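Long-range contacts in O-methyltransferase (Burkholderia thailandensis, PDB 3MCZ), which probably transfers a methyl group from S-adenosyl-L-methionine to an oxygen atom of its substrate, and probably acts as a dimer: residues L284-T289 against Y341-G346; Q165-V170 against R336-Y341; V183-G188 against V251-D256; A329-G334 against G346-G351; A159-S164 against H190-A195. One frame throughout, in Å; residues are numbered along the deposited sequence. Where two conformers were deposited one is given.

Contact 1 (L284-T289 against Y341-G346); sequences LILTMT and YTLLIG
Backbone hydrogen bonds do most of the joining between L284-T289 and Y341-G346, whose strand axes run at 159° to each other. Two hydrogen-bonded pairs donate in both directions. I285 N gives to L344 O, and L344 N returns to I285 O at 2.8 Å; T287 N gives to T342 O at 3.0 Å, and T342 N meets T287 O at 2.8 Å, nearly along the C=O axis. At the non-hydrogen-bonded positions CA-H groups face the same carbonyls, L284 CA lying 3.3 Å from L344 O. This antiparallel ladder belongs to the 3-2-1-4-5-7-6 sheet of class I methyltransferases, in which the reversed strand 341-347 is inserted between 281-288 and 332-338. Apolar packing is closest on the face of L284, L286, L343 and I345. L284 runs alongside I345, its CD2 3.7 Å from both I345 CG1 and I345 CG2. L286 stands roughly perpendicular to Y341, L286 CG 4.0 Å from Y341 CD2. M288, a selenomethionine, lays CA and CB over one face of the Y341 ring, and a bend at chi3 (-62°) brings M288 CE within 3.6 Å of Y341 OH, a hydroxyl hydrogen-bonded to D256. On the face of I285, T287, T342 and L344, helix 319-328 packs against the sheet. One side-chain bond is added: T289 OG1 and T342 OG1 are 2.6 Å apart, and a water also binds T289 OG1.

Contact 2 (Q165-V170 against R336-Y341); sequences QPMVDV and RSIGRY
A beta hairpin with a two-residue loop (G339-R340), a type II' turn from I338 to Y341, forms one half of this contact, and helix 150-172 packs against it. Two bonds close the hairpin: I338 N to Y341 O at 2.8 Å and Y341 N to I338 O at 2.9 Å. G339 supplies the positive phi (55°) that the first corner of such a turn requires. Three helix-facing side chains of the hairpin strands, from R336, I338 and Y341, receive M167 and V170, about one helical turn apart. M167, a selenomethionine deposited in two conformers, of which one is described, has CG beside the backbone N and a bend at chi3. Its SE thereby reaches over the face of the Y341 ring, 3.6 Å from the ring centroid and 26° off the normal, displaced toward Y341 CG and CD1. This is the ring face opposite M288, so the phenol is sandwiched between two selenomethionine side chains, which should limit its rotation. Packing is tight beside it: M167 CG touches I338 CG2 at 3.4 Å, and V170 CG1 meets I338 CD1, tip to tip, also at 3.4 Å. The same V170 CG1 lies over one face of the R336 guanidinium, 3.7 Å from R336 NH2, toward the exposed margin of the contact. On another side of the helix Q165 NE2 bonds D169 OD1 at 2.6 Å and also reaches Q196. The result is a Met-aromatic contact within helix-on-sheet packing, helix 150-172 lying on hairpin 332-338/341-347 at one edge of the Rossmann-like sheet.

Contact 3 (V183-G188 against V251-D256); sequences VIDLAG and VVMLND
L186 and V252 make the tightest side-chain touch, L186 CD1 pressing on V252 CG1 at 3.5 Å, while L254 CD2, two residues farther along, is 4.0 Å from L186 CB. Around M253, a selenomethionine, the bend at chi3 (-72°) brings CE over one face of the D185 carboxylate, 3.6 Å from D185 CG, with V183 CG1 beside it. The backbones run parallel, 13° apart, and three bonds tie them: I184 N to V251 O, M253 N to I184 O and L186 N to M253 O. These are the first and fourth strands of the Rossmann-like sheet, adjacent at its centre; the loop after strand 182-186 approaches S-adenosylmethionine in class I methyltransferases. Here a type II turn, D185 to G188, begins that loop, with A187 at positive phi and G188, which has no side chain, beside D185 OD2. Where the strands part, water takes over the bridging. One water bonds D185 OD1 (2.7 Å), L186 O and N255 N; a second links D185 OD1 to N255 OD1; a third joins A187 O to N255 O. Farther out, L194 of helix 192-200 packs on V183, D185 and M253, while Y193 touches N255.

Contact 4 (A329-G334 against G346-G351); sequences AGLAVG and GQRSSG
Two waters clamp the R348 guanidinium to one carbonyl: NH2 reaches A329 O through one and NH1 through the other, both waters lying in the guanidinium plane. R348 NH1 is 2.8 Å from its water, which gives a proton to A329 O, also at 2.8 Å. Over the centre of one face of the same guanidinium sits L331 CD2, 3.8 Å above the plane, and this methyl also touches R348 CB at 3.6 Å. A bend at chi3 (-75°) puts R348 there. L331 CD1 packs on G346, where no side chain stands in its way, 3.7 Å from G346 O. Beside these, A332 and Q347 form an antiparallel hydrogen-bonded pair: A332 N gives to Q347 O on a carbonyl lone pair, and Q347 N to A332 O at 2.7 Å. The segments are the open ends of hairpin 332-338/341-347, and G330, with positive phi, makes the Schellman motif that ends helix 319-328. A third water, 2.9 Å from S349 N, gives a proton to G330 O. R348 NE bonds V277 O and NH2 bonds A274 O. The carbonyls of A274 and A329, near the C-terminal ends of helices 263-275 and 319-328, would help to stabilise the positive charge.

Contact 5 (A159-S164 against H190-A195); sequences AMVRLS and HGTYLA
V161 and H190 pass antiparallel, the V161 CG2 methyl resting against the CB-CG end of the imidazole, 3.4 Å from H190 CB, while V161 N lies over one ring face. CB of M160, a selenomethionine, approaches the same ring obliquely, 3.9 Å from H190 CD2. H190 takes up the crowded first torsion, its CG between the backbone N and the carbonyl carbon (chi1 46°), which turns ND1 back toward its own chain. There T192 N donates to H190 ND1 at 3.2 Å with an N-H...N angle of 163°, tilted from the ring plane, and T192 OG1 also bonds ND1. The imidazole therefore folds over the start of helix 192-200, with G191 at the N-cap position. This is the glycine-rich loop and first helix following the first strand of the Rossmann-like fold, a region that in class I methyltransferases lies near the cofactor; helix 150-172 packs against it. T192 stands roughly perpendicular to V161, OG1 3.4 Å from V161 CG2. S164 CB touches Y193 OH at 3.6 Å. S164 OG bonds M160 O, 2.7 Å away, from above that carbonyl's plane. A water in the plane of the Y193 ring bridges S164 OG and Y193 OH, 2.9 Å from the latter.

In the fold
Contacts 1, 3 and 4 pair strands within one sheet: contact 3 joins its central parallel strands, contact 1 a buried antiparallel pair toward one edge, and contact 4 the partly exposed open end of the edge hairpin. All three have backbone bonds; contact 3 adds waters where its strands part, and contact 4 a water-bridged arginine. Contact 2 sets helix 150-172 on the sheet's edge hairpin, and contact 5 sets the same helix on helix 192-200; neither contains a direct hydrogen bond between its segments. Contact 2 is the more buried and apolar; contact 5 is more polar. Y341 is shared by contacts 1 and 2, and D256 of contact 3 bonds its hydroxyl.

Contact 1 (L284-T289 against Y341-G346)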
# COMPACT_ATOMS: atom_id res chain seq x y z
N LEU A 284 19.48 15.66 -25.43
CA LEU A 284 18.29 14.87 -25.18
C LEU A 284 18.01 14.89 -23.69
O LEU A 284 18.90 14.61 -22.90
CB LEU A 284 18.44 13.42 -25.62
CG LEU A 284 18.86 13.17 -27.07
CD1 LEU A 284 18.90 11.67 -27.38
CD2 LEU A 284 17.96 13.92 -28.08
N ILE A 285 16.78 15.24 -23.33
CA ILE A 285 16.35 15.15 -21.95
C ILE A 285 15.06 14.35 -21.86
O ILE A 285 14.05 14.73 -22.41
CB ILE A 285 16.11 16.52 -21.32
CG1 ILE A 285 17.36 17.43 -21.43
CG2 ILE A 285 15.64 16.34 -19.83
CD1 ILE A 285 17.14 18.90 -20.99
N LEU A 286 15.12 13.23 -21.16
CA LEU A 286 13.97 12.41 -20.92
C LEU A 286 13.47 12.74 -19.51
O LEU A 286 14.24 12.69 -18.55
CB LEU A 286 14.38 10.96 -20.99
CG LEU A 286 13.27 9.94 -20.88
CD1 LEU A 286 12.28 10.08 -22.06
CD2 LEU A 286 13.93 8.54 -20.86
N THR A 287 12.20 13.07 -19.40
CA THR A 287 11.66 13.52 -18.15
C THR A 287 10.18 13.13 -18.05
O THR A 287 9.44 13.13 -19.06
CB THR A 287 11.90 15.03 -17.97
OG1 THR A 287 11.49 15.41 -16.67
CG2 THR A 287 11.10 15.88 -19.02
N MSE A 288 9.72 12.77 -16.85
CA MSE A 288 8.31 12.45 -16.71
C MSE A 288 7.48 13.70 -17.01
O MSE A 288 7.74 14.79 -16.50
CB MSE A 288 7.94 11.97 -15.30
CG MSE A 288 6.44 11.60 -15.24
SE MSE A 288 6.05 10.58 -13.63
CE MSE A 288 7.25 9.18 -14.22
N THR A 289 6.43 13.53 -17.79
CA THR A 289 5.64 14.69 -18.24
C THR A 289 4.91 15.34 -17.06
O THR A 289 4.22 14.65 -16.28
CB THR A 289 4.62 14.25 -19.27
OG1 THR A 289 5.29 13.61 -20.35
CG2 THR A 289 3.79 15.42 -19.80
N TYR A 341 6.23 9.82 -20.27
CA TYR A 341 7.45 10.59 -20.39
C TYR A 341 7.43 11.51 -21.61
O TYR A 341 6.74 11.26 -22.61
CB TYR A 341 8.67 9.63 -20.43
CG TYR A 341 9.11 9.15 -19.08
CD1 TYR A 341 8.49 8.09 -18.43
CD2 TYR A 341 10.16 9.77 -18.44
CE1 TYR A 341 8.93 7.66 -17.15
CE2 TYR A 341 10.59 9.37 -17.20
CZ TYR A 341 9.97 8.33 -16.55
OH TYR A 341 10.47 7.98 -15.30
N THR A 342 8.18 12.61 -21.50
CA THR A 342 8.48 13.47 -22.62
C THR A 342 9.99 13.41 -22.87
O THR A 342 10.80 13.57 -21.95
CB THR A 342 8.05 14.94 -22.34
OG1 THR A 342 6.62 14.98 -22.12
CG2 THR A 342 8.42 15.91 -23.51
N LEU A 343 10.34 13.23 -24.13
CA LEU A 343 11.70 13.38 -24.62
C LEU A 343 11.82 14.75 -25.28
O LEU A 343 11.08 15.08 -26.23
CB LEU A 343 12.05 12.25 -25.59
CG LEU A 343 13.48 12.30 -26.16
CD1 LEU A 343 14.56 12.07 -25.06
CD2 LEU A 343 13.61 11.24 -27.27
N LEU A 344 12.66 15.58 -24.71
CA LEU A 344 12.96 16.89 -25.26
C LEU A 344 14.26 16.78 -26.02
O LEU A 344 15.21 16.12 -25.55
CB LEU A 344 13.08 17.96 -24.17
CG LEU A 344 11.82 18.23 -23.34
CD1 LEU A 344 12.23 19.17 -22.11
CD2 LEU A 344 10.74 18.87 -24.20
N ILE A 345 14.30 17.38 -27.21
CA ILE A 345 15.45 17.31 -28.08
C ILE A 345 15.85 18.76 -28.37
O ILE A 345 15.17 19.48 -29.12
CB ILE A 345 15.13 16.50 -29.37
CG1 ILE A 345 14.61 15.08 -29.05
CG2 ILE A 345 16.36 16.38 -30.33
CD1 ILE A 345 13.08 14.89 -29.31
N GLY A 346 16.95 19.19 -27.80
CA GLY A 346 17.48 20.50 -28.08
C GLY A 346 18.52 20.48 -29.17
O GLY A 346 19.60 19.92 -29.00
O HOH W 1 3.52 12.08 -21.49

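Contact 2 (Q165-V170 against R336-Y341)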
# COMPACT_ATOMS: atom_id res chain seq x y z
N GLN A 165 13.32 0.16 -19.96
CA GLN A 165 13.46 -0.46 -21.30
C GLN A 165 12.56 0.11 -22.40
O GLN A 165 13.01 0.24 -23.56
CB GLN A 165 13.27 -1.98 -21.26
CG GLN A 165 13.72 -2.70 -22.54
CD GLN A 165 15.19 -2.49 -22.84
OE1 GLN A 165 16.03 -2.57 -21.94
NE2 GLN A 165 15.52 -2.20 -24.10
N PRO A 166 11.30 0.40 -22.09
CA PRO A 166 10.46 0.95 -23.18
C PRO A 166 11.03 2.22 -23.74
O PRO A 166 11.03 2.39 -24.94
CB PRO A 166 9.12 1.22 -22.51
CG PRO A 166 9.07 0.25 -21.35
CD PRO A 166 10.50 0.07 -20.89
N MSE A 167 11.53 3.11 -22.88
CA MSE A 167 12.06 4.36 -23.38
C MSE A 167 13.42 4.20 -24.02
O MSE A 167 13.72 4.90 -24.95
CB MSE A 167 12.11 5.40 -22.31
CG MSE A 167 10.79 6.03 -22.18
SE MSE A 167 10.64 6.58 -20.42
CE MSE A 167 11.56 5.11 -19.53
N VAL A 168 14.21 3.24 -23.54
CA VAL A 168 15.51 2.90 -24.18
C VAL A 168 15.34 2.58 -25.66
O VAL A 168 16.09 3.06 -26.51
CB VAL A 168 16.20 1.72 -23.48
CG1 VAL A 168 17.43 1.34 -24.24
CG2 VAL A 168 16.56 2.10 -22.00
N ASP A 169 14.33 1.79 -25.97
CA ASP A 169 14.07 1.39 -27.36
C ASP A 169 13.70 2.60 -28.23
O ASP A 169 14.17 2.70 -29.36
CB ASP A 169 12.96 0.34 -27.40
CG ASP A 169 13.26 -0.87 -26.52
OD1 ASP A 169 14.46 -1.16 -26.29
OD2 ASP A 169 12.30 -1.53 -26.05
N VAL A 170 12.93 3.54 -27.68
CA VAL A 170 12.59 4.77 -28.41
C VAL A 170 13.77 5.69 -28.60
O VAL A 170 14.02 6.18 -29.70
CB VAL A 170 11.43 5.53 -27.75
CG1 VAL A 170 11.28 6.92 -28.37
CG2 VAL A 170 10.14 4.73 -27.87
N ARG A 336 8.98 14.54 -28.11
CA ARG A 336 8.45 13.24 -28.40
C ARG A 336 7.82 12.73 -27.09
O ARG A 336 8.46 12.76 -26.05
CB ARG A 336 9.61 12.35 -28.83
CG ARG A 336 9.30 10.90 -28.94
CD ARG A 336 8.37 10.64 -30.08
NE ARG A 336 8.26 9.21 -30.34
CZ ARG A 336 9.13 8.50 -31.03
NH1 ARG A 336 10.23 9.07 -31.55
NH2 ARG A 336 8.90 7.21 -31.19
N SER A 337 6.58 12.26 -27.17
CA SER A 337 5.90 11.61 -26.05
C SER A 337 6.29 10.16 -26.04
O SER A 337 6.17 9.49 -27.07
CB SER A 337 4.38 11.65 -26.21
OG SER A 337 3.91 12.95 -25.94
N ILE A 338 6.72 9.66 -24.88
CA ILE A 338 6.88 8.24 -24.68
C ILE A 338 6.07 7.81 -23.46
O ILE A 338 6.57 7.81 -22.33
CB ILE A 338 8.37 7.85 -24.52
CG1 ILE A 338 9.24 8.63 -25.51
CG2 ILE A 338 8.51 6.30 -24.65
CD1 ILE A 338 10.72 8.42 -25.33
N GLY A 339 4.83 7.41 -23.69
CA GLY A 339 3.89 7.10 -22.62
C GLY A 339 3.77 8.30 -21.66
O GLY A 339 3.44 9.40 -22.07
N ARG A 340 4.10 8.08 -20.40
CA ARG A 340 4.06 9.13 -19.37
C ARG A 340 5.29 10.06 -19.36
O ARG A 340 5.40 10.94 -18.47
CB ARG A 340 3.92 8.46 -17.99
CG ARG A 340 5.15 7.70 -17.50
CD ARG A 340 4.96 7.17 -16.05
NE ARG A 340 4.20 5.92 -15.97
CZ ARG A 340 3.61 5.47 -14.85
NH1 ARG A 340 2.93 4.33 -14.87
NH2 ARG A 340 3.66 6.17 -13.72
N TYR A 341 6.23 9.82 -20.27
CA TYR A 341 7.45 10.59 -20.39
C TYR A 341 7.43 11.51 -21.61
O TYR A 341 6.74 11.26 -22.61
CB TYR A 341 8.67 9.63 -20.43
CG TYR A 341 9.11 9.15 -19.08
CD1 TYR A 341 8.49 8.09 -18.43
CD2 TYR A 341 10.16 9.77 -18.44
CE1 TYR A 341 8.93 7.66 -17.15
CE2 TYR A 341 10.59 9.37 -17.20
CZ TYR A 341 9.97 8.33 -16.55
OH TYR A 341 10.47 7.98 -15.30

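Contact 3 (V183-G188 against V251-D256)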
# COMPACT_ATOMS: atom_id res chain seq x y z
N VAL A 183 28.77 10.54 -28.43
CA VAL A 183 27.71 10.69 -27.46
C VAL A 183 28.29 10.79 -26.04
O VAL A 183 29.17 10.02 -25.64
CB VAL A 183 26.75 9.46 -27.45
CG1 VAL A 183 25.56 9.71 -26.48
CG2 VAL A 183 26.27 9.11 -28.81
N ILE A 184 27.73 11.70 -25.25
CA ILE A 184 28.01 11.80 -23.83
C ILE A 184 26.70 11.55 -23.04
O ILE A 184 25.69 12.20 -23.30
CB ILE A 184 28.60 13.18 -23.53
CG1 ILE A 184 30.01 13.27 -24.07
CG2 ILE A 184 28.55 13.48 -22.05
CD1 ILE A 184 30.67 14.62 -23.88
N ASP A 185 26.72 10.56 -22.14
CA ASP A 185 25.57 10.19 -21.28
C ASP A 185 25.84 10.73 -19.86
O ASP A 185 26.65 10.17 -19.09
CB ASP A 185 25.41 8.66 -21.26
CG ASP A 185 24.04 8.17 -20.75
OD1 ASP A 185 23.09 8.99 -20.56
OD2 ASP A 185 23.91 6.93 -20.55
N LEU A 186 25.18 11.82 -19.51
CA LEU A 186 25.41 12.51 -18.26
C LEU A 186 24.57 11.85 -17.15
O LEU A 186 23.36 11.67 -17.29
CB LEU A 186 25.08 14.00 -18.40
CG LEU A 186 25.92 14.85 -19.38
CD1 LEU A 186 25.25 16.24 -19.56
CD2 LEU A 186 27.40 14.98 -18.98
N ALA A 187 25.21 11.46 -16.05
CA ALA A 187 24.47 10.78 -14.99
C ALA A 187 23.96 9.46 -15.56
O ALA A 187 22.86 9.01 -15.20
CB ALA A 187 23.30 11.65 -14.49
N GLY A 188 24.75 8.86 -16.45
CA GLY A 188 24.28 7.74 -17.25
C GLY A 188 23.99 6.50 -16.44
O GLY A 188 23.20 5.65 -16.87
N VAL A 251 25.85 14.25 -29.59
CA VAL A 251 24.67 14.02 -28.79
C VAL A 251 25.02 13.92 -27.31
O VAL A 251 25.94 13.19 -26.90
CB VAL A 251 23.85 12.77 -29.23
CG1 VAL A 251 22.55 12.66 -28.38
CG2 VAL A 251 23.49 12.84 -30.69
N VAL A 252 24.31 14.70 -26.49
CA VAL A 252 24.53 14.72 -25.05
C VAL A 252 23.20 14.31 -24.43
O VAL A 252 22.16 14.81 -24.82
CB VAL A 252 24.97 16.13 -24.56
CG1 VAL A 252 25.09 16.20 -23.03
CG2 VAL A 252 26.27 16.57 -25.29
N MSE A 253 23.21 13.40 -23.46
CA MSE A 253 21.96 12.92 -22.90
C MSE A 253 21.89 13.18 -21.40
O MSE A 253 22.86 12.96 -20.70
CB MSE A 253 21.80 11.42 -23.16
CG MSE A 253 21.96 11.02 -24.58
SE MSE A 253 21.41 9.21 -24.95
CE MSE A 253 22.81 8.29 -24.10
N LEU A 254 20.72 13.62 -20.96
CA LEU A 254 20.32 13.76 -19.56
C LEU A 254 19.03 12.97 -19.39
O LEU A 254 17.94 13.52 -19.47
CB LEU A 254 20.00 15.21 -19.26
CG LEU A 254 21.09 16.16 -18.80
CD1 LEU A 254 20.51 17.58 -18.78
CD2 LEU A 254 21.69 15.76 -17.39
N ASN A 255 19.13 11.67 -19.14
CA ASN A 255 17.94 10.83 -19.20
C ASN A 255 17.42 10.53 -17.81
O ASN A 255 18.13 9.93 -17.02
CB ASN A 255 18.25 9.53 -19.93
CG ASN A 255 18.52 9.74 -21.41
OD1 ASN A 255 19.40 9.09 -21.99
ND2 ASN A 255 17.79 10.67 -22.02
N ASP A 256 16.20 11.02 -17.50
CA ASP A 256 15.46 10.60 -16.30
C ASP A 256 16.31 10.83 -15.06
O ASP A 256 16.41 9.93 -14.22
CB ASP A 256 15.08 9.12 -16.47
CG ASP A 256 13.94 8.64 -15.56
OD1 ASP A 256 13.12 9.45 -15.08
OD2 ASP A 256 13.86 7.39 -15.38
O HOH W 2 21.48 10.25 -18.82
O HOH W 3 21.03 7.79 -20.01
O HOH W 4 20.56 8.59 -16.57

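Contact 4 (A329-G334 against G346-G351)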
# COMPACT_ATOMS: atom_id res chain seq x y z
N ALA A 329 19.27 28.34 -23.36
CA ALA A 329 20.65 27.93 -23.68
C ALA A 329 20.98 28.07 -25.15
O ALA A 329 22.09 27.79 -25.56
CB ALA A 329 20.95 26.50 -23.17
N GLY A 330 20.02 28.52 -25.96
CA GLY A 330 20.23 28.74 -27.37
C GLY A 330 19.97 27.54 -28.27
O GLY A 330 20.44 27.52 -29.39
N LEU A 331 19.25 26.53 -27.80
CA LEU A 331 18.96 25.36 -28.61
C LEU A 331 17.49 25.39 -29.06
O LEU A 331 16.65 25.92 -28.36
CB LEU A 331 19.24 24.05 -27.86
CG LEU A 331 20.63 23.84 -27.27
CD1 LEU A 331 20.72 22.46 -26.57
CD2 LEU A 331 21.70 23.96 -28.34
N ALA A 332 17.21 24.86 -30.24
CA ALA A 332 15.83 24.79 -30.75
C ALA A 332 15.25 23.51 -30.18
O ALA A 332 15.90 22.47 -30.27
CB ALA A 332 15.82 24.72 -32.29
N VAL A 333 14.05 23.55 -29.60
CA VAL A 333 13.53 22.40 -28.87
C VAL A 333 12.48 21.67 -29.68
O VAL A 333 11.54 22.29 -30.17
CB VAL A 333 12.93 22.83 -27.52
CG1 VAL A 333 12.26 21.62 -26.78
CG2 VAL A 333 14.01 23.45 -26.71
N GLY A 334 12.67 20.37 -29.86
CA GLY A 334 11.64 19.45 -30.33
C GLY A 334 11.23 18.53 -29.19
O GLY A 334 11.86 18.51 -28.16
N GLY A 346 16.95 19.19 -27.80
CA GLY A 346 17.48 20.50 -28.08
C GLY A 346 18.52 20.48 -29.17
O GLY A 346 19.60 19.92 -29.00
N GLN A 347 18.26 21.16 -30.27
CA GLN A 347 19.13 21.05 -31.42
C GLN A 347 19.96 22.33 -31.59
O GLN A 347 19.41 23.43 -31.55
CB GLN A 347 18.25 20.76 -32.64
CG GLN A 347 17.22 19.58 -32.34
CD GLN A 347 15.91 19.62 -33.17
OE1 GLN A 347 15.94 19.52 -34.40
NE2 GLN A 347 14.77 19.69 -32.48
N ARG A 348 21.28 22.18 -31.70
CA ARG A 348 22.18 23.32 -31.93
C ARG A 348 22.31 23.51 -33.44
O ARG A 348 22.56 22.57 -34.17
CB ARG A 348 23.56 23.09 -31.29
CG ARG A 348 24.41 24.36 -31.25
CD ARG A 348 25.77 24.17 -30.60
NE ARG A 348 25.74 24.07 -29.13
CZ ARG A 348 25.39 25.06 -28.32
NH1 ARG A 348 24.99 26.24 -28.80
NH2 ARG A 348 25.40 24.87 -27.01
N SER A 349 22.11 24.75 -33.89
CA SER A 349 22.27 25.06 -35.29
C SER A 349 23.75 24.83 -35.72
O SER A 349 24.70 25.02 -34.93
CB SER A 349 21.82 26.51 -35.55
OG SER A 349 22.26 26.94 -36.82
N SER A 350 23.94 24.39 -36.95
CA SER A 350 25.28 24.24 -37.50
C SER A 350 25.75 25.53 -38.19
O SER A 350 26.93 25.68 -38.50
CB SER A 350 25.30 23.07 -38.48
OG SER A 350 24.11 23.08 -39.26
N GLY A 351 24.82 26.46 -38.43
CA GLY A 351 25.11 27.66 -39.22
C GLY A 351 23.90 28.04 -40.05
O GLY A 351 23.64 29.23 -40.23
O HOH W 5 24.49 26.65 -25.02
O HOH W 6 24.20 28.44 -27.34
O HOH W 7 21.46 26.78 -31.89

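Contact 5 (A159-S164 against H190-A195)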
# COMPACT_ATOMS: atom_id res chain seq x y z
N ALA A 159 16.36 -2.34 -10.95
CA ALA A 159 14.95 -1.97 -11.13
C ALA A 159 14.81 -0.92 -12.23
O ALA A 159 13.86 -0.96 -13.01
CB ALA A 159 14.32 -1.46 -9.83
N MSE A 160 15.76 0.02 -12.27
CA MSE A 160 15.73 1.14 -13.24
C MSE A 160 16.04 0.60 -14.64
O MSE A 160 15.45 1.07 -15.62
CB MSE A 160 16.74 2.24 -12.88
CG MSE A 160 16.43 3.04 -11.65
SE MSE A 160 14.63 3.72 -11.62
CE MSE A 160 13.72 2.43 -10.45
N VAL A 161 16.94 -0.37 -14.74
CA VAL A 161 17.27 -0.95 -16.03
C VAL A 161 16.03 -1.58 -16.64
O VAL A 161 15.75 -1.44 -17.84
CB VAL A 161 18.40 -2.01 -15.96
CG1 VAL A 161 18.41 -2.87 -17.23
CG2 VAL A 161 19.77 -1.30 -15.77
N ARG A 162 15.28 -2.28 -15.80
CA ARG A 162 14.11 -2.98 -16.27
C ARG A 162 13.00 -1.98 -16.62
O ARG A 162 12.44 -2.00 -17.72
CB ARG A 162 13.67 -3.98 -15.20
CG ARG A 162 12.53 -4.84 -15.60
CD ARG A 162 12.95 -5.82 -16.68
NE ARG A 162 11.82 -6.65 -17.08
CZ ARG A 162 11.34 -7.68 -16.38
NH1 ARG A 162 11.90 -8.03 -15.22
NH2 ARG A 162 10.30 -8.37 -16.83
N LEU A 163 12.73 -1.08 -15.69
CA LEU A 163 11.64 -0.12 -15.85
C LEU A 163 11.90 0.86 -17.00
O LEU A 163 10.95 1.36 -17.61
CB LEU A 163 11.36 0.63 -14.52
CG LEU A 163 10.71 -0.21 -13.41
CD1 LEU A 163 10.70 0.53 -12.07
CD2 LEU A 163 9.28 -0.65 -13.78
N SER A 164 13.17 1.11 -17.33
CA SER A 164 13.52 2.04 -18.37
C SER A 164 13.46 1.47 -19.80
O SER A 164 13.51 2.24 -20.74
CB SER A 164 14.91 2.62 -18.11
OG SER A 164 14.86 3.35 -16.89
N HIS A 190 23.41 3.20 -14.81
CA HIS A 190 23.43 1.82 -15.31
C HIS A 190 23.90 1.79 -16.76
O HIS A 190 24.66 0.90 -17.16
CB HIS A 190 22.07 1.13 -15.14
CG HIS A 190 20.90 1.96 -15.58
ND1 HIS A 190 20.52 2.07 -16.90
CD2 HIS A 190 20.03 2.72 -14.87
CE1 HIS A 190 19.47 2.86 -16.98
NE2 HIS A 190 19.15 3.28 -15.77
N GLY A 191 23.47 2.79 -17.53
CA GLY A 191 24.03 3.04 -18.84
C GLY A 191 23.32 2.34 -19.98
O GLY A 191 23.89 2.21 -21.08
N THR A 192 22.08 1.92 -19.73
CA THR A 192 21.36 1.12 -20.71
C THR A 192 21.02 1.94 -21.96
O THR A 192 21.05 1.39 -23.05
CB THR A 192 20.11 0.45 -20.09
OG1 THR A 192 20.52 -0.37 -18.98
CG2 THR A 192 19.44 -0.44 -21.07
N TYR A 193 20.74 3.23 -21.81
CA TYR A 193 20.41 4.04 -22.99
C TYR A 193 21.64 4.10 -23.90
O TYR A 193 21.54 3.84 -25.10
CB TYR A 193 19.96 5.45 -22.63
CG TYR A 193 18.64 5.54 -21.86
CD1 TYR A 193 18.61 5.44 -20.46
CD2 TYR A 193 17.45 5.75 -22.52
CE1 TYR A 193 17.41 5.53 -19.76
CE2 TYR A 193 16.23 5.83 -21.84
CZ TYR A 193 16.22 5.73 -20.45
OH TYR A 193 15.01 5.83 -19.76
N LEU A 194 22.79 4.43 -23.34
CA LEU A 194 23.99 4.58 -24.18
C LEU A 194 24.37 3.28 -24.87
O LEU A 194 24.66 3.28 -26.06
CB LEU A 194 25.15 5.09 -23.35
CG LEU A 194 26.42 5.31 -24.18
CD1 LEU A 194 26.17 6.42 -25.22
CD2 LEU A 194 27.56 5.67 -23.29
N ALA A 195 24.35 2.18 -24.11
CA ALA A 195 24.73 0.89 -24.64
C ALA A 195 23.82 0.49 -25.80
O ALA A 195 24.30 0.01 -26.83
CB ALA A 195 24.70 -0.18 -23.52
O HOH W 8 15.31 5.80 -16.88